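Local coordinates for salmonella typhimurium DB7155 bacteriophage DET7 tailspike (Bacteriophage, PDB 2V5I), which probably recognises and hydrolyses the O-antigen polysaccharide of its Salmonella host as the receptor-binding tailspike of the phage, at residues S250-S256 against V281-W287; I327-L333 against V349-A355. One frame throughout, in Å; residues are numbered along the deposited sequence. Where two conformers were deposited one is given.

Contact 1 of 2, residues S250-S256 against V281-W287; sequences SWRAGES and VALSPVW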
loop_
_atom_site.group_PDB
_atom_site.type_symbol
_atom_site.label_atom_id
_atom_site.label_comp_id
_atom_site.label_asym_id
_atom_site.label_seq_id
_atom_site.Cartn_x
_atom_site.Cartn_y
_atom_site.Cartn_z
ATOM N N SER A 250 -3.265 -0.404 -17.934
ATOM C CA SER A 250 -3.536 -1.098 -19.188
ATOM C C SER A 250 -4.725 -2.006 -19.044
ATOM O O SER A 250 -4.815 -2.738 -18.091
ATOM C CB SER A 250 -2.329 -1.952 -19.627
ATOM O OG SER A 250 -2.630 -2.930 -20.636
ATOM N N TRP A 251 -5.622 -1.958 -20.026
ATOM C CA TRP A 251 -6.822 -2.829 -20.064
ATOM C C TRP A 251 -6.889 -3.602 -21.408
ATOM O O TRP A 251 -6.720 -3.021 -22.517
ATOM C CB TRP A 251 -8.079 -1.996 -19.940
ATOM C CG TRP A 251 -9.407 -2.759 -19.980
ATOM C CD1 TRP A 251 -9.894 -3.668 -19.099
ATOM C CD2 TRP A 251 -10.411 -2.575 -20.970
ATOM N NE1 TRP A 251 -11.157 -4.075 -19.476
ATOM C CE2 TRP A 251 -11.505 -3.387 -20.613
ATOM C CE3 TRP A 251 -10.507 -1.748 -22.083
ATOM C CZ2 TRP A 251 -12.683 -3.421 -21.378
ATOM C CZ3 TRP A 251 -11.671 -1.776 -22.846
ATOM C CH2 TRP A 251 -12.758 -2.593 -22.457
ATOM N N ARG A 252 -7.106 -4.901 -21.299
ATOM C CA ARG A 252 -7.283 -5.835 -22.426
ATOM C C ARG A 252 -6.145 -5.807 -23.459
ATOM O O ARG A 252 -6.352 -5.929 -24.660
ATOM C CB ARG A 252 -8.647 -5.605 -23.095
ATOM C CG ARG A 252 -9.821 -6.104 -22.264
ATOM C CD ARG A 252 -11.151 -5.958 -22.990
ATOM N NE ARG A 252 -12.237 -6.506 -22.146
ATOM C CZ ARG A 252 -13.513 -6.495 -22.497
ATOM N NH1 ARG A 252 -13.886 -5.980 -23.641
ATOM N NH2 ARG A 252 -14.430 -6.997 -21.674
ATOM N N ALA A 253 -4.914 -5.759 -22.974
ATOM C CA ALA A 253 -3.726 -5.911 -23.848
ATOM C C ALA A 253 -3.781 -7.278 -24.500
ATOM O O ALA A 253 -4.034 -8.296 -23.878
ATOM C CB ALA A 253 -2.446 -5.786 -23.032
ATOM N N GLY A 254 -3.546 -7.276 -25.811
ATOM C CA GLY A 254 -3.436 -8.546 -26.575
ATOM C C GLY A 254 -2.258 -9.374 -26.159
ATOM O O GLY A 254 -2.302 -10.615 -26.342
ATOM N N GLU A 255 -1.197 -8.740 -25.617
ATOM C CA GLU A 255 -0.079 -9.459 -25.005
ATOM C C GLU A 255 -0.111 -9.180 -23.493
ATOM O O GLU A 255 -1.032 -9.662 -22.812
ATOM C CB GLU A 255 1.290 -9.216 -25.695
ATOM C CG GLU A 255 2.345 -10.300 -25.369
ATOM C CD GLU A 255 3.831 -9.825 -25.590
ATOM O OE1 GLU A 255 4.069 -8.646 -25.974
ATOM O OE2 GLU A 255 4.746 -10.611 -25.315
ATOM N N SER A 256 0.768 -8.328 -22.990
ATOM C CA SER A 256 0.885 -8.058 -21.570
ATOM C C SER A 256 0.664 -6.579 -21.311
ATOM O O SER A 256 0.865 -5.714 -22.187
ATOM C CB SER A 256 2.239 -8.459 -21.045
ATOM O OG SER A 256 2.385 -9.898 -21.143
ATOM N N VAL A 281 -1.592 -0.508 -12.817
ATOM C CA VAL A 281 -2.707 -1.461 -12.797
ATOM C C VAL A 281 -2.824 -2.111 -14.149
ATOM O O VAL A 281 -2.807 -1.417 -15.171
ATOM C CB VAL A 281 -4.028 -0.721 -12.513
ATOM C CG1 VAL A 281 -5.155 -1.721 -12.494
ATOM C CG2 VAL A 281 -3.952 0.024 -11.148
ATOM N N ALA A 282 -2.858 -3.470 -14.178
ATOM C CA ALA A 282 -3.137 -4.207 -15.443
ATOM C C ALA A 282 -4.432 -4.962 -15.263
ATOM O O ALA A 282 -4.571 -5.738 -14.323
ATOM C CB ALA A 282 -2.009 -5.154 -15.822
ATOM N N LEU A 283 -5.381 -4.780 -16.206
ATOM C CA LEU A 283 -6.718 -5.377 -16.139
ATOM C C LEU A 283 -6.947 -6.205 -17.429
ATOM O O LEU A 283 -6.723 -5.707 -18.559
ATOM C CB LEU A 283 -7.784 -4.270 -16.062
ATOM C CG LEU A 283 -7.732 -3.350 -14.852
ATOM C CD1 LEU A 283 -8.868 -2.383 -15.017
ATOM C CD2 LEU A 283 -7.818 -4.082 -13.606
ATOM N N SER A 284 -7.342 -7.470 -17.260
ATOM C CA SER A 284 -7.713 -8.377 -18.351
ATOM C C SER A 284 -6.702 -8.493 -19.504
ATOM O O SER A 284 -7.143 -8.523 -20.650
ATOM C CB SER A 284 -9.063 -7.949 -18.899
ATOM O OG SER A 284 -10.045 -7.995 -17.839
ATOM N N PRO A 285 -5.389 -8.580 -19.239
ATOM C CA PRO A 285 -4.469 -8.884 -20.370
ATOM C C PRO A 285 -4.604 -10.343 -20.808
ATOM O O PRO A 285 -4.899 -11.209 -20.011
ATOM C CB PRO A 285 -3.078 -8.661 -19.780
ATOM C CG PRO A 285 -3.284 -9.063 -18.387
ATOM C CD PRO A 285 -4.635 -8.513 -17.973
ATOM N N VAL A 286 -4.437 -10.549 -22.103
ATOM C CA VAL A 286 -4.448 -11.901 -22.687
ATOM C C VAL A 286 -3.276 -12.755 -22.177
ATOM O O VAL A 286 -3.432 -13.970 -21.937
ATOM C CB VAL A 286 -4.561 -11.837 -24.219
ATOM C CG1 VAL A 286 -4.434 -13.234 -24.824
ATOM C CG2 VAL A 286 -5.828 -11.178 -24.653
ATOM N N TRP A 287 -2.092 -12.158 -22.034
ATOM C CA TRP A 287 -0.976 -12.839 -21.445
ATOM C C TRP A 287 -0.778 -12.360 -19.992
ATOM O O TRP A 287 -1.578 -12.761 -19.142
ATOM C CB TRP A 287 0.253 -12.665 -22.316
ATOM C CG TRP A 287 0.106 -13.455 -23.609
ATOM C CD1 TRP A 287 -0.724 -13.175 -24.685
ATOM C CD2 TRP A 287 0.784 -14.686 -23.949
ATOM N NE1 TRP A 287 -0.571 -14.151 -25.651
ATOM C CE2 TRP A 287 0.321 -15.084 -25.225
ATOM C CE3 TRP A 287 1.706 -15.497 -23.288
ATOM C CZ2 TRP A 287 0.788 -16.235 -25.881
ATOM C CZ3 TRP A 287 2.176 -16.663 -23.952
ATOM C CH2 TRP A 287 1.712 -16.998 -25.238
HETATM O O HOH W 1 -4.063 -5.346 -20.033
HETATM O O HOH W 2 -12.294 -6.692 -19.034
HETATM O O HOH W 3 -2.103 -12.917 -27.780
#
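Leu283 and Ser250 share one of five backbone hydrogen bonds, Leu283 N to Ser250 O at 2.8 Å. Two more hold the parallel strand ends, and past the turn Val286 N reaches Ala253 O at 2.9 Å. Trp287 N meets Glu255 O less directly, tilted 34° from the carbonyl plane.

Apolar contact is lean. Leu283 CB lies at the edge of the Trp251 indole, 3.7 Å from CD1, the two side chains crossing near a right angle. Arg252, extended from CG to NE, sets CD over one face of that indole, toward its rim, and touches Ser284 CB with CG at 3.9 Å.

Three waters complete the polar joints. One links Ser250 OG, Ala253 N and Leu283 O; another joins Trp251 NE1, Arg252 NE and Ser284 OG, whose hydroxyl also takes Asn331, while Arg252 NH1 bonds Tyr224; a third, in the plane of the Trp287 ring, bridges NE1 to Gly254 O.

Adjacent coils of the beta-helix thus stay in register through a turn, with main-chain bonds and bound water doing more of the joining than side-chain packing, although Ser284 O is buried without a polar partner.

Contact 2 of 2, residues I327-L333 against V349-A355; sequences ILVMNSL and VTVQDCA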
loop_
_atom_site.group_PDB
_atom_site.type_symbol
_atom_site.label_atom_id
_atom_site.label_comp_id
_atom_site.label_asym_id
_atom_site.label_seq_id
_atom_site.Cartn_x
_atom_site.Cartn_y
_atom_site.Cartn_z
ATOM N N ILE A 327 1.630 -2.415 -7.139
ATOM C CA ILE A 327 1.007 -2.762 -8.424
ATOM C C ILE A 327 -0.185 -3.674 -8.220
ATOM O O ILE A 327 -0.243 -4.429 -7.263
ATOM C CB ILE A 327 2.043 -3.398 -9.409
ATOM C CG1 ILE A 327 2.714 -4.649 -8.862
ATOM C CG2 ILE A 327 3.099 -2.368 -9.801
ATOM C CD1 ILE A 327 3.344 -5.503 -9.874
ATOM N N LEU A 328 -1.123 -3.630 -9.169
ATOM C CA LEU A 328 -2.394 -4.379 -9.077
ATOM C C LEU A 328 -2.684 -5.041 -10.418
ATOM O O LEU A 328 -2.497 -4.406 -11.464
ATOM C CB LEU A 328 -3.556 -3.444 -8.740
ATOM C CG LEU A 328 -5.003 -3.986 -8.812
ATOM C CD1 LEU A 328 -5.232 -5.047 -7.801
ATOM C CD2 LEU A 328 -6.030 -2.838 -8.675
ATOM N N VAL A 329 -3.024 -6.335 -10.378
ATOM C CA VAL A 329 -3.424 -7.051 -11.586
ATOM C C VAL A 329 -4.753 -7.772 -11.314
ATOM O O VAL A 329 -4.894 -8.405 -10.279
ATOM C CB VAL A 329 -2.371 -8.084 -12.033
ATOM C CG1 VAL A 329 -2.828 -8.834 -13.289
ATOM C CG2 VAL A 329 -0.960 -7.445 -12.272
ATOM N N MET A 330 -5.667 -7.720 -12.293
ATOM C CA MET A 330 -6.894 -8.513 -12.196
ATOM C C MET A 330 -7.308 -9.081 -13.546
ATOM O O MET A 330 -7.112 -8.446 -14.590
ATOM C CB MET A 330 -8.028 -7.619 -11.673
ATOM C CG MET A 330 -7.792 -7.102 -10.289
ATOM S SD MET A 330 -9.219 -6.168 -9.659
ATOM C CE MET A 330 -10.452 -7.466 -9.685
ATOM N N ASN A 331 -7.801 -10.322 -13.496
ATOM C CA ASN A 331 -8.405 -11.006 -14.646
ATOM C C ASN A 331 -7.457 -11.296 -15.816
ATOM O O ASN A 331 -7.891 -11.387 -16.944
ATOM C CB ASN A 331 -9.664 -10.285 -15.126
ATOM C CG ASN A 331 -10.551 -11.171 -15.954
ATOM O OD1 ASN A 331 -10.719 -12.377 -15.640
ATOM N ND2 ASN A 331 -11.207 -10.584 -16.978
ATOM N N SER A 332 -6.186 -11.538 -15.549
ATOM C CA SER A 332 -5.243 -11.958 -16.602
ATOM C C SER A 332 -5.576 -13.373 -17.067
ATOM O O SER A 332 -6.048 -14.197 -16.314
ATOM C CB SER A 332 -3.782 -11.879 -16.133
ATOM O OG SER A 332 -3.608 -12.672 -14.968
ATOM N N LEU A 333 -5.418 -13.617 -18.354
ATOM C CA LEU A 333 -5.598 -14.970 -18.890
ATOM C C LEU A 333 -4.324 -15.807 -18.806
ATOM O O LEU A 333 -4.420 -17.052 -18.735
ATOM C CB LEU A 333 -6.182 -14.891 -20.294
ATOM C CG LEU A 333 -6.589 -16.206 -20.941
ATOM C CD1 LEU A 333 -7.668 -16.938 -20.196
ATOM C CD2 LEU A 333 -7.060 -15.955 -22.378
ATOM N N VAL A 349 2.240 -5.983 -3.661
ATOM C CA VAL A 349 1.676 -6.463 -4.916
ATOM C C VAL A 349 0.321 -7.038 -4.627
ATOM O O VAL A 349 0.187 -7.781 -3.679
ATOM C CB VAL A 349 2.605 -7.598 -5.473
ATOM C CG1 VAL A 349 1.945 -8.393 -6.591
ATOM C CG2 VAL A 349 3.918 -7.000 -5.967
ATOM N N THR A 350 -0.677 -6.754 -5.474
ATOM C CA THR A 350 -2.041 -7.277 -5.317
ATOM C C THR A 350 -2.462 -7.895 -6.661
ATOM O O THR A 350 -2.587 -7.202 -7.682
ATOM C CB THR A 350 -3.022 -6.146 -4.902
ATOM O OG1 THR A 350 -2.558 -5.551 -3.652
ATOM C CG2 THR A 350 -4.441 -6.721 -4.749
ATOM N N VAL A 351 -2.592 -9.225 -6.691
ATOM C CA VAL A 351 -3.084 -9.944 -7.854
ATOM C C VAL A 351 -4.377 -10.632 -7.405
ATOM O O VAL A 351 -4.361 -11.424 -6.460
ATOM C CB VAL A 351 -2.042 -10.978 -8.350
ATOM C CG1 VAL A 351 -2.593 -11.714 -9.538
ATOM C CG2 VAL A 351 -0.746 -10.306 -8.729
ATOM N N GLN A 352 -5.481 -10.367 -8.085
ATOM C CA GLN A 352 -6.756 -10.907 -7.624
ATOM C C GLN A 352 -7.632 -11.290 -8.805
ATOM O O GLN A 352 -7.715 -10.557 -9.788
ATOM C CB GLN A 352 -7.447 -10.000 -6.611
ATOM C CG GLN A 352 -7.713 -8.655 -6.998
ATOM C CD GLN A 352 -8.012 -7.613 -5.837
ATOM O OE1 GLN A 352 -7.825 -7.803 -4.583
ATOM N NE2 GLN A 352 -8.481 -6.499 -6.296
ATOM N N ASP A 353 -8.219 -12.486 -8.731
ATOM C CA ASP A 353 -9.281 -12.903 -9.708
ATOM C C ASP A 353 -8.701 -13.027 -11.094
ATOM O O ASP A 353 -9.261 -12.444 -12.043
ATOM C CB ASP A 353 -10.491 -11.930 -9.682
ATOM C CG ASP A 353 -11.789 -12.545 -10.263
ATOM O OD1 ASP A 353 -11.890 -13.773 -10.372
ATOM O OD2 ASP A 353 -12.715 -11.767 -10.558
ATOM N N CYS A 354 -7.614 -13.797 -11.203
ATOM C CA CYS A 354 -6.944 -14.067 -12.502
ATOM C C CYS A 354 -7.355 -15.433 -13.016
ATOM O O CYS A 354 -7.544 -16.400 -12.251
ATOM C CB CYS A 354 -5.427 -13.965 -12.464
ATOM S SG CYS A 354 -4.862 -12.234 -12.215
ATOM N N ALA A 355 -7.644 -15.501 -14.319
ATOM C CA ALA A 355 -8.034 -16.772 -14.927
ATOM C C ALA A 355 -6.941 -17.828 -14.934
ATOM O O ALA A 355 -7.234 -19.011 -14.792
ATOM C CB ALA A 355 -8.532 -16.551 -16.343
HETATM O O HOH W 4 -0.940 -3.417 -4.346
#
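Met330 and Gln352 bring their long side chains together on the same face of two parallel strands. The thioether bends back at chi3, and Gln352 NE2 points an N-H almost straight at Met330 SD, a weak bond of 3.5 Å. Nearer the backbone the chains touch through carbon, Met330 CG lying 3.6 Å from Gln352 CG. Gln352 reaches this place because its CG sits between backbone N and carbonyl carbon (chi1 56°), after which the chain runs out extended. Leu328 and Thr350 meet on this face too, at a slant: methyl CD1 of Leu328 comes within 3.6 Å of Thr350 CG2 and also rests against the Thr350 carbonyl oxygen. The threonine's OG1 turns to a water that donates to Ile327 O, and it bonds Asn348 of the second subunit, so this face looks toward the trimer partner.

The other face is aliphatic. Ile327 and Val349 run alongside each other in the same direction, Ile327 CG1 to Val349 CG2 at 3.9 Å, while Val329 stands beside Val351 and Phe290 of strand 290-291 touches both Ile327 and Val329. Further along, Val329 CG1 meets Cys354 SG at 4.1 Å, and the sulfur also accepts a weak bond from Ser332 N.

Between the strands, Thr350 N bonds Ile327 O, Val329 N bonds Thr350 O and Gln352 N bonds Val329 O, all at 2.9 to 3.0 Å. Beyond the strand ends the bonds weaken, Ala355 N reaching Ser332 O at a bent 126°.

Strand axes 4.7 Å apart and only 7° from parallel, with like residues stacked along an inner, aliphatic row, are characteristic of successive rungs of a right-handed parallel beta-helix, the fold of P22-type tailspikes.

How the contacts relate
Followed from the N terminus, the chain passes through 250-256, makes a circuit through strands 258-260 and 276-278, and returns to 281-287, where contact 1 closes the loop. It then continues by way of strand 290-291 and a long excursion to 327-333, and a shorter circuit through strand 335-342 ends at 349-355, closing contact 2. The loops follow in series, neither nested nor crossed. Strands 280-283 and 323-330 are neighbours, so the contacts join: Ser284 N lies 2.9 Å from Met330 O, a probable hydrogen bond, and Pro285 packs on Ser332. Four laterally adjacent strands, 249-251, 280-283, 323-330 and 345-352, are thereby tied along one side of the beta-helix, and both contacts reach the second subunit.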